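Peptidoglycan N-acetylglucosamine deacetylase (Agathobacter rectalis, PDB 5JMU) probably removes acetyl groups from N-acetylglucosamine of peptidoglycan, the structure being its zinc-binding NodB-type catalytic domain. Local coordinates at residues T123-K126 against G131-T134. Residues are numbered along the deposited sequence; the frame is centred on the assembly and turned at random.
Sequences TVSK and GIMT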
loop_
_atom_site.group_PDB
_atom_site.type_symbol
_atom_site.label_atom_id
_atom_site.label_comp_id
_atom_site.label_asym_id
_atom_site.label_seq_id
_atom_site.Cartn_x
_atom_site.Cartn_y
_atom_site.Cartn_z
ATOM N N THR A 123 0.460 -2.159 -17.005
ATOM C CA THR A 123 -0.029 -2.242 -18.383
ATOM C C THR A 123 -1.044 -3.350 -18.571
ATOM O O THR A 123 -1.640 -3.445 -19.655
ATOM C CB THR A 123 1.094 -2.462 -19.399
ATOM O OG1 THR A 123 1.816 -3.653 -19.089
ATOM C CG2 THR A 123 2.005 -1.269 -19.400
ATOM N N VAL A 124 -1.276 -4.175 -17.536
ATOM C CA VAL A 124 -2.308 -5.196 -17.692
ATOM C C VAL A 124 -3.682 -4.559 -18.023
ATOM O O VAL A 124 -4.484 -5.140 -18.757
ATOM C CB VAL A 124 -2.439 -6.107 -16.441
ATOM C CG1 VAL A 124 -2.804 -5.353 -15.177
ATOM C CG2 VAL A 124 -3.366 -7.336 -16.750
ATOM N N SER A 125 -3.916 -3.350 -17.491
ATOM C CA SER A 125 -5.165 -2.670 -17.781
ATOM C C SER A 125 -5.317 -2.406 -19.285
ATOM O O SER A 125 -6.463 -2.247 -19.715
ATOM C CB SER A 125 -5.262 -1.354 -17.008
ATOM O OG SER A 125 -4.136 -0.533 -17.319
ATOM N N LYS A 126 -4.229 -2.426 -20.085
ATOM C CA LYS A 126 -4.386 -2.254 -21.551
ATOM C C LYS A 126 -5.204 -3.370 -22.168
ATOM O O LYS A 126 -5.824 -3.189 -23.201
ATOM C CB LYS A 126 -3.051 -2.235 -22.296
ATOM C CG LYS A 126 -2.154 -1.073 -22.053
ATOM C CD LYS A 126 -0.841 -1.243 -22.850
ATOM C CE LYS A 126 0.229 -0.237 -22.427
ATOM N NZ LYS A 126 1.572 -0.585 -23.036
ATOM N N GLY A 131 -5.937 3.138 -22.289
ATOM C CA GLY A 131 -6.036 4.522 -21.855
ATOM C C GLY A 131 -6.640 4.700 -20.473
ATOM O O GLY A 131 -6.654 5.839 -19.947
ATOM N N ILE A 132 -7.134 3.626 -19.856
ATOM C CA ILE A 132 -7.836 3.829 -18.595
ATOM C C ILE A 132 -6.976 4.395 -17.458
ATOM O O ILE A 132 -7.496 5.136 -16.621
ATOM C CB ILE A 132 -8.553 2.523 -18.158
ATOM C CG1 ILE A 132 -9.651 2.823 -17.110
ATOM C CG2 ILE A 132 -7.537 1.398 -17.709
ATOM C CD1 ILE A 132 -10.479 1.572 -16.716
HETATM N N MSE A 133 -5.684 4.074 -17.391
HETATM C CA MSE A 133 -4.928 4.611 -16.273
HETATM C C MSE A 133 -4.690 6.107 -16.405
HETATM O O MSE A 133 -4.636 6.820 -15.403
HETATM C CB MSE A 133 -3.558 3.882 -16.114
HETATM C CG MSE A 133 -3.704 2.386 -15.936
HETATM SE SE MSE A 133 -4.935 1.826 -14.543
HETATM C CE MSE A 133 -4.193 2.763 -13.249
ATOM N N THR A 134 -4.502 6.590 -17.627
ATOM C CA THR A 134 -4.382 8.043 -17.803
ATOM C C THR A 134 -5.662 8.733 -17.320
ATOM O O THR A 134 -5.610 9.812 -16.694
ATOM C CB THR A 134 -4.115 8.368 -19.281
ATOM O OG1 THR A 134 -2.747 8.000 -19.598
ATOM C CG2 THR A 134 -4.337 9.871 -19.581
#
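S125 OG is held by two side-chain amides, hydrogen-bonding to OD1 of N122, three residues earlier, and to ND2 of the C-terminal N226, while its contact with the start of helix 132-142 is made through carbon and selenium. On that side the closest approach is 3.3 Å, from S125 OG to CG of M133, a residue present here as selenomethionine. The selenium follows at 3.7 Å from S125 OG, the bend of the M133 chain at chi2 (-52°) setting SE beside the serine. Next to this, S125 CB packs on the methyl branch of I132, with CG2 3.6 Å from CB. The CG1 arm of I132 runs anti to its backbone N (chi1 -162°), leaving CG2 to face the serine. S125 therefore sits against two successive side chains from the first turn of the helix, and Y86 from another loop touches both S125 and M133. V124 and S125 are the central residues of a type I turn, closed by K126 N to T123 O at 2.8 Å. G131 takes the N-cap position with a positive phi of 90°, and its N bonds to OD1 of N226. The contact thus folds the loop that follows strand 113-114 back onto the beginning of the helix it leads into. The M133 side chain lies about 12 Å from the zinc, whereas that of I132 is about 4 Å from the side chain of E89, which binds magnesium in a crystal structure of this protein, though not in this model. With no hydrogen bond running directly between the two segments, their direct contact is van der Waals; N226 bridges them by hydrogen bonds and, with N122, meets the polar needs of the buried serine hydroxyl.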